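Local structure of clavulanic acid biosynthesis oligopeptide binding protein 2 (Streptomyces clavuligerus, 2WOL) at residues P8-T12 with V291-H295; A23-S28 with P537-Y543. The protein probably binds peptides as an extracellular solute-binding protein of family 5, and belongs to the biosynthetic pathway of the beta-lactamase inhibitor clavulanic acid. All coordinates share one frame; numbering follows the deposited sequence.

Contact 1: residues P8-T12 with V291-H295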
ATOM      1  N   PRO A   8      18.742  -1.706  27.802  1.00 30.32           N
ATOM      2  CA  PRO A   8      18.321  -1.003  26.590  1.00 30.21           C
ATOM      3  C   PRO A   8      19.132  -1.428  25.368  1.00 30.05           C
ATOM      4  O   PRO A   8      20.204  -2.026  25.510  1.00 30.09           O
ATOM      5  CB  PRO A   8      18.598   0.468  26.924  1.00 30.20           C
ATOM      6  CG  PRO A   8      18.569   0.533  28.410  1.00 30.43           C
ATOM      7  CD  PRO A   8      19.140  -0.773  28.871  1.00 30.44           C
ATOM      8  N   ALA A   9      18.621  -1.105  24.180  1.00 29.83           N
ATOM      9  CA  ALA A   9      19.254  -1.480  22.913  1.00 29.58           C
ATOM     10  C   ALA A   9      20.676  -0.939  22.694  1.00 29.49           C
ATOM     11  O   ALA A   9      21.542  -1.695  22.256  1.00 29.40           O
ATOM     12  CB  ALA A   9      18.357  -1.117  21.729  1.00 29.58           C
ATOM     13  N   PRO A  10      20.927   0.357  22.995  1.00 29.31           N
ATOM     14  CA  PRO A  10      22.266   0.896  22.714  1.00 29.32           C
ATOM     15  C   PRO A  10      23.411   0.229  23.495  1.00 29.26           C
ATOM     16  O   PRO A  10      24.580   0.469  23.183  1.00 29.35           O
ATOM     17  CB  PRO A  10      22.145   2.375  23.115  1.00 29.39           C
ATOM     18  CG  PRO A  10      20.676   2.663  23.109  1.00 29.28           C
ATOM     19  CD  PRO A  10      20.046   1.392  23.571  1.00 29.33           C
ATOM     20  N   THR A  11      23.076  -0.604  24.480  1.00 29.17           N
ATOM     21  CA  THR A  11      24.084  -1.217  25.357  1.00 29.19           C
ATOM     22  C   THR A  11      24.417  -2.674  25.015  1.00 28.88           C
ATOM     23  O   THR A  11      25.425  -3.208  25.485  1.00 29.09           O
ATOM     24  CB  THR A  11      23.685  -1.120  26.853  1.00 29.25           C
ATOM     25  OG1 THR A  11      22.426  -1.771  27.063  1.00 29.87           O
ATOM     26  CG2 THR A  11      23.586   0.337  27.298  1.00 29.43           C
ATOM     27  N   THR A  12      23.574  -3.312  24.204  1.00 28.37           N
ATOM     28  CA  THR A  12      23.790  -4.703  23.790  1.00 27.84           C
ATOM     29  C   THR A  12      23.534  -4.884  22.297  1.00 26.95           C
ATOM     30  O   THR A  12      22.499  -4.454  21.789  1.00 27.05           O
ATOM     31  CB  THR A  12      22.891  -5.683  24.577  1.00 28.05           C
ATOM     32  OG1 THR A  12      21.562  -5.149  24.676  1.00 28.76           O
ATOM     33  CG2 THR A  12      23.446  -5.928  25.977  1.00 28.50           C
ATOM     34  N   VAL A 291      26.469  -0.790  17.533  1.00 20.33           N
ATOM     35  CA  VAL A 291      25.443  -1.479  18.316  1.00 19.63           C
ATOM     36  C   VAL A 291      24.045  -1.178  17.759  1.00 18.91           C
ATOM     37  O   VAL A 291      23.250  -2.093  17.547  1.00 18.94           O
ATOM     38  CB  VAL A 291      25.534  -1.145  19.827  1.00 19.79           C
ATOM     39  CG1 VAL A 291      24.380  -1.779  20.590  1.00 19.88           C
ATOM     40  CG2 VAL A 291      26.867  -1.624  20.402  1.00 19.80           C
ATOM     41  N   LEU A 292      23.760   0.097  17.502  1.00 17.89           N
ATOM     42  CA  LEU A 292      22.461   0.494  16.948  1.00 16.68           C
ATOM     43  C   LEU A 292      22.188  -0.071  15.547  1.00 15.76           C
ATOM     44  O   LEU A 292      21.051  -0.438  15.236  1.00 15.02           O
ATOM     45  CB  LEU A 292      22.300   2.019  16.971  1.00 16.96           C
ATOM     46  CG  LEU A 292      22.198   2.691  18.350  1.00 17.21           C
ATOM     47  CD1 LEU A 292      21.957   4.184  18.188  1.00 17.59           C
ATOM     48  CD2 LEU A 292      21.116   2.068  19.231  1.00 17.30           C
ATOM     49  N   ARG A 293      23.227  -0.155  14.717  1.00 14.70           N
ATOM     50  CA  ARG A 293      23.122  -0.767  13.388  1.00 14.14           C
ATOM     51  C   ARG A 293      22.594  -2.197  13.460  1.00 13.51           C
ATOM     52  O   ARG A 293      21.833  -2.632  12.594  1.00 13.32           O
ATOM     53  CB  ARG A 293      24.480  -0.783  12.688  1.00 14.47           C
ATOM     54  CG  ARG A 293      24.879   0.521  12.041  1.00 14.96           C
ATOM     55  CD  ARG A 293      26.155   0.340  11.228  1.00 14.95           C
ATOM     56  NE  ARG A 293      25.908  -0.387   9.984  1.00 15.55           N
ATOM     57  CZ  ARG A 293      25.465   0.175   8.863  1.00 15.53           C
ATOM     58  NH1 ARG A 293      25.218   1.481   8.819  1.00 16.01           N
ATOM     59  NH2 ARG A 293      25.268  -0.565   7.780  1.00 15.90           N
ATOM     60  N   SER A 294      23.006  -2.919  14.501  1.00 12.77           N
ATOM     61  CA  SER A 294      22.623  -4.313  14.681  1.00 12.28           C
ATOM     62  C   SER A 294      21.136  -4.475  15.017  1.00 11.63           C
ATOM     63  O   SER A 294      20.601  -5.584  14.949  1.00 11.55           O
ATOM     64  CB  SER A 294      23.509  -4.982  15.738  1.00 12.43           C
ATOM     65  OG  SER A 294      23.156  -4.578  17.048  1.00 13.46           O
ATOM     66  N   HIS A 295      20.488  -3.363  15.369  1.00 11.05           N
ATOM     67  CA  HIS A 295      19.063  -3.337  15.710  1.00 10.57           C
ATOM     68  C   HIS A 295      18.213  -2.716  14.598  1.00  9.91           C
ATOM     69  O   HIS A 295      17.041  -2.410  14.813  1.00  9.31           O
ATOM     70  CB  HIS A 295      18.832  -2.536  17.001  1.00 10.93           C
ATOM     71  CG  HIS A 295      19.592  -3.046  18.186  1.00 12.62           C
ATOM     72  ND1 HIS A 295      19.355  -4.281  18.747  1.00 13.43           N
ATOM     73  CD2 HIS A 295      20.568  -2.476  18.931  1.00 14.98           C
ATOM     74  CE1 HIS A 295      20.158  -4.455  19.781  1.00 13.90           C
ATOM     75  NE2 HIS A 295      20.906  -3.375  19.914  1.00 14.65           N
TER

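Contact 2: residues A23-S28 with P537-Y543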
ATOM      1  N   ALA A  23      14.244 -12.606   6.519  1.00 12.04           N
ATOM      2  CA  ALA A  23      14.473 -13.587   7.575  1.00 12.07           C
ATOM      3  C   ALA A  23      13.845 -13.141   8.890  1.00 12.10           C
ATOM      4  O   ALA A  23      13.491 -11.969   9.058  1.00 12.04           O
ATOM      5  CB  ALA A  23      15.976 -13.853   7.753  1.00 12.27           C
ATOM      6  N   LEU A  24      13.714 -14.089   9.813  1.00 12.55           N
ATOM      7  CA  LEU A  24      13.070 -13.864  11.099  1.00 12.51           C
ATOM      8  C   LEU A  24      14.113 -13.635  12.190  1.00 11.97           C
ATOM      9  O   LEU A  24      15.083 -14.384  12.292  1.00 12.29           O
ATOM     10  CB  LEU A  24      12.189 -15.070  11.452  1.00 12.91           C
ATOM     11  CG  LEU A  24      11.287 -15.004  12.686  1.00 13.45           C
ATOM     12  CD1 LEU A  24      10.028 -14.240  12.371  1.00 15.65           C
ATOM     13  CD2 LEU A  24      10.930 -16.401  13.177  1.00 13.88           C
ATOM     14  N   VAL A  25      13.904 -12.598  12.996  1.00 10.93           N
ATOM     15  CA  VAL A  25      14.799 -12.265  14.102  1.00 10.35           C
ATOM     16  C   VAL A  25      14.235 -12.767  15.428  1.00 10.27           C
ATOM     17  O   VAL A  25      13.049 -12.581  15.719  1.00  9.71           O
ATOM     18  CB  VAL A  25      15.037 -10.726  14.175  1.00 10.24           C
ATOM     19  CG1 VAL A  25      15.705 -10.316  15.486  1.00  9.73           C
ATOM     20  CG2 VAL A  25      15.851 -10.263  12.990  1.00 10.63           C
ATOM     21  N   ASN A  26      15.092 -13.412  16.224  1.00  9.98           N
ATOM     22  CA  ASN A  26      14.770 -13.787  17.605  1.00 10.13           C
ATOM     23  C   ASN A  26      13.524 -14.682  17.703  1.00 10.05           C
ATOM     24  O   ASN A  26      12.557 -14.328  18.386  1.00  9.76           O
ATOM     25  CB  ASN A  26      14.625 -12.517  18.470  1.00 10.14           C
ATOM     26  CG  ASN A  26      14.691 -12.794  19.966  1.00 11.11           C
ATOM     27  OD1 ASN A  26      15.114 -13.868  20.405  1.00 12.27           O
ATOM     28  ND2 ASN A  26      14.285 -11.808  20.762  1.00 11.10           N
ATOM     29  N   PRO A  27      13.547 -15.852  17.025  1.00 10.35           N
ATOM     30  CA  PRO A  27      12.379 -16.740  17.010  1.00 10.73           C
ATOM     31  C   PRO A  27      12.028 -17.283  18.390  1.00 10.93           C
ATOM     32  O   PRO A  27      12.921 -17.612  19.179  1.00 11.04           O
ATOM     33  CB  PRO A  27      12.805 -17.885  16.083  1.00 10.96           C
ATOM     34  CG  PRO A  27      14.283 -17.853  16.074  1.00 10.92           C
ATOM     35  CD  PRO A  27      14.673 -16.412  16.255  1.00 10.38           C
ATOM     36  N   SER A  28      10.731 -17.359  18.674  1.00 11.05           N
ATOM     37  CA  SER A  28      10.239 -17.851  19.961  1.00 11.19           C
ATOM     38  C   SER A  28       8.759 -18.181  19.886  1.00 11.48           C
ATOM     39  O   SER A  28       8.025 -17.606  19.077  1.00 11.69           O
ATOM     40  CB  SER A  28      10.470 -16.818  21.066  1.00 11.26           C
ATOM     41  OG  SER A  28      10.097 -17.329  22.335  1.00 11.50           O
ATOM     42  N   PRO A 537      15.794  -5.460  21.019  1.00  8.03           N
ATOM     43  CA  PRO A 537      16.277  -6.852  20.982  1.00  8.10           C
ATOM     44  C   PRO A 537      15.446  -7.897  21.750  1.00  8.00           C
ATOM     45  O   PRO A 537      15.598  -9.102  21.505  1.00  8.64           O
ATOM     46  CB  PRO A 537      17.701  -6.744  21.549  1.00  8.40           C
ATOM     47  CG  PRO A 537      17.684  -5.513  22.400  1.00  7.95           C
ATOM     48  CD  PRO A 537      16.730  -4.564  21.726  1.00  8.21           C
ATOM     49  N   TRP A 538      14.582  -7.442  22.656  1.00  7.98           N
ATOM     50  CA  TRP A 538      13.731  -8.345  23.444  1.00  8.28           C
ATOM     51  C   TRP A 538      12.407  -8.691  22.768  1.00  8.27           C
ATOM     52  O   TRP A 538      11.604  -9.445  23.319  1.00  8.86           O
ATOM     53  CB  TRP A 538      13.454  -7.764  24.829  1.00  8.59           C
ATOM     54  CG  TRP A 538      12.864  -6.394  24.790  1.00  8.40           C
ATOM     55  CD1 TRP A 538      11.543  -6.065  24.654  1.00  9.26           C
ATOM     56  CD2 TRP A 538      13.581  -5.161  24.886  1.00  8.30           C
ATOM     57  NE1 TRP A 538      11.397  -4.695  24.662  1.00  9.05           N
ATOM     58  CE2 TRP A 538      12.633  -4.119  24.803  1.00  8.31           C
ATOM     59  CE3 TRP A 538      14.936  -4.837  25.040  1.00  8.30           C
ATOM     60  CZ2 TRP A 538      12.997  -2.771  24.868  1.00  9.77           C
ATOM     61  CZ3 TRP A 538      15.295  -3.499  25.108  1.00  8.80           C
ATOM     62  CH2 TRP A 538      14.328  -2.483  25.017  1.00  9.01           C
ATOM     63  N   VAL A 539      12.171  -8.129  21.588  1.00  7.93           N
ATOM     64  CA  VAL A 539      10.993  -8.487  20.806  1.00  7.39           C
ATOM     65  C   VAL A 539      11.316  -9.735  19.996  1.00  7.51           C
ATOM     66  O   VAL A 539      12.354  -9.810  19.336  1.00  7.58           O
ATOM     67  CB  VAL A 539      10.533  -7.331  19.887  1.00  7.04           C
ATOM     68  CG1 VAL A 539       9.203  -7.667  19.228  1.00  7.30           C
ATOM     69  CG2 VAL A 539      10.401  -6.033  20.693  1.00  7.32           C
ATOM     70  N   THR A 540      10.431 -10.722  20.070  1.00  7.48           N
ATOM     71  CA  THR A 540      10.648 -11.991  19.392  1.00  7.73           C
ATOM     72  C   THR A 540       9.889 -12.050  18.067  1.00  7.61           C
ATOM     73  O   THR A 540       8.849 -11.405  17.911  1.00  7.40           O
ATOM     74  CB  THR A 540      10.234 -13.185  20.278  1.00  7.80           C
ATOM     75  OG1 THR A 540       8.840 -13.100  20.579  1.00  8.53           O
ATOM     76  CG2 THR A 540      11.028 -13.192  21.582  1.00  7.96           C
ATOM     77  N   ASN A 541      10.418 -12.820  17.117  1.00  7.78           N
ATOM     78  CA  ASN A 541       9.786 -13.039  15.815  1.00  7.98           C
ATOM     79  C   ASN A 541       9.572 -11.763  15.013  1.00  7.83           C
ATOM     80  O   ASN A 541       8.491 -11.537  14.456  1.00  7.95           O
ATOM     81  CB  ASN A 541       8.466 -13.801  15.957  1.00  8.42           C
ATOM     82  CG  ASN A 541       8.594 -15.017  16.844  1.00  9.02           C
ATOM     83  OD1 ASN A 541       9.281 -15.977  16.508  1.00  9.27           O
ATOM     84  ND2 ASN A 541       7.944 -14.974  17.998  1.00 11.12           N
ATOM     85  N   VAL A 542      10.614 -10.940  14.944  1.00  7.28           N
ATOM     86  CA  VAL A 542      10.564  -9.706  14.168  1.00  7.29           C
ATOM     87  C   VAL A 542      11.004  -9.959  12.731  1.00  7.09           C
ATOM     88  O   VAL A 542      12.093 -10.484  12.490  1.00  7.44           O
ATOM     89  CB  VAL A 542      11.444  -8.600  14.787  1.00  7.18           C
ATOM     90  CG1 VAL A 542      11.336  -7.315  13.968  1.00  7.97           C
ATOM     91  CG2 VAL A 542      11.041  -8.331  16.223  1.00  7.95           C
ATOM     92  N   TYR A 543      10.161  -9.578  11.780  1.00  7.03           N
ATOM     93  CA  TYR A 543      10.534  -9.654  10.368  1.00  7.32           C
ATOM     94  C   TYR A 543       9.723  -8.645   9.573  1.00  7.29           C
ATOM     95  O   TYR A 543       8.575  -8.349   9.919  1.00  7.32           O
ATOM     96  CB  TYR A 543      10.340 -11.073   9.801  1.00  7.58           C
ATOM     97  CG  TYR A 543       8.897 -11.474   9.567  1.00  7.32           C
ATOM     98  CD1 TYR A 543       8.318 -11.355   8.303  1.00  7.11           C
ATOM     99  CD2 TYR A 543       8.115 -11.973  10.608  1.00  7.15           C
ATOM    100  CE1 TYR A 543       6.990 -11.721   8.077  1.00  6.86           C
ATOM    101  CE2 TYR A 543       6.782 -12.339  10.397  1.00  7.31           C
ATOM    102  CZ  TYR A 543       6.232 -12.212   9.127  1.00  7.23           C
ATOM    103  OH  TYR A 543       4.918 -12.569   8.904  1.00  8.69           O
TER
HETATM  104  O   HOH W   1       8.058 -14.544  22.874  1.00 10.01           O

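Contact 1: residues P8-T12 with V291-H295
The NE2 hydrogen of H295 is shared between two backbone carbonyls of the N-terminal segment, a compact example of one side-chain donor serving two main-chain acceptors of a turn. The shorter bond runs from NE2 to T12 O, at 2.7 Å, with the oxygen near the plane of the ring and the ring nitrogen in the plane of the carbonyl; its N-H...O angle of 132° is far from straight. The second, from NE2 to A9 O at 3.0 Å, is weak. A9 O also receives the backbone N-H of T12, which closes the short 3-10 turn 9-11 and helps bring the two acceptors together around one donor.

Both faces of the imidazole have neighbours. A9 CB lies over one of them in a CH-pi contact, 4.0 Å from the ring centroid and displaced toward the rim. S294 OG stands over the centre of the opposite face; it donates to V291 O and is also hydrogen-bonded to the backbone nitrogen of G14. Beside the imidazole, V291 sends CG1 anti to its backbone nitrogen (chi1 175°), and this methyl lies among three carbonyl oxygens, 3.3 Å from A9 O and near P10 O and T12 O. Farther along, L292 CD2 packs on P10 CG at 3.9 Å, and I265 of helix 257-265 touches both residues.

The contact joins the N-terminal loop to the segment 291-295, which includes part of the short helix 290-293, while F534 of strand 523-534 touches A9 and L292. Both acceptors are main-chain carbonyls, so these two bonds depend on how the backbone places them. They require a hydrogen on NE2, and two carbonyl oxygens directed at that atom would probably disfavour the tautomer lacking it.

Contact 2: residues A23-S28 with P537-Y543
N541 packs and bonds against segment 23-28 along the whole length of its side chain, and illustrates how one side-chain amide can bond the backbone N-H and C=O of a single residue. Its CB rests 3.9 Å from L24 CD1. CG, beside the backbone nitrogen and anti to the carbonyl carbon (chi1 -48°), then turns the amide toward S28. There OD1 accepts the backbone N-H of S28 at 3.0 Å, with P27 CA close by, while ND2 donates to S28 O at 2.8 Å, that oxygen lying in the amide plane. Two bonds to the same residue close a ring and fix the amide's orientation, including which end is oxygen.

The backbone of N541 is equally engaged. Its N-H reaches N26 O from above the carbonyl plane, and N541 and V542 together face V25 in a G1 beta bulge, N541 taking the left-handed helical conformation expected at the first position (phi 60°, psi 47°). V25 and V542 form a single antiparallel hydrogen-bonded pair, V25 N to V542 O at 2.8 Å and V542 N to V25 O at 3.0 Å.

At one end of this pairing L24 CD1 meets Y543 CD2 at 3.5 Å. At the other, N26 reaches across T540 and its ND2 donates to V539 O, well out of the carbonyl plane. T540 CG2 packs on S28 CB, and a water bonded to T540 OG1 has a weak link to S28 OG, whose stronger partner is the backbone nitrogen of R30.

Pairing thus continues past the single bridge through one further backbone bond, N541 N to N26 O, and through the side-chain amides of N26 and N541: the buried amide of N541 has both ends satisfied by S28, so an irregular loop is held to the C-terminal region without a continuous ladder.

How the contacts relate
From the first modelled residue the chain runs through 8-12 and 23-28 before entering strand 34-39 of the five-stranded mixed sheet. Contact 1 closes at 291-295, after helix 290-293 has begun, and contact 2 closes only at 537-543, beyond the long strand 523-534. The segments therefore alternate, and the two closures cross rather than nest. Their centres lie about 15 Å apart, and they touch directly: P537 packs against A9 and H295, and W538 against P8 and A9. R535, bonded to S294 and H295, adds a further link. Together the contacts tie the N-terminal loop to helix 290-293 and to the segment after strand 523-534 that contains strand 539-540.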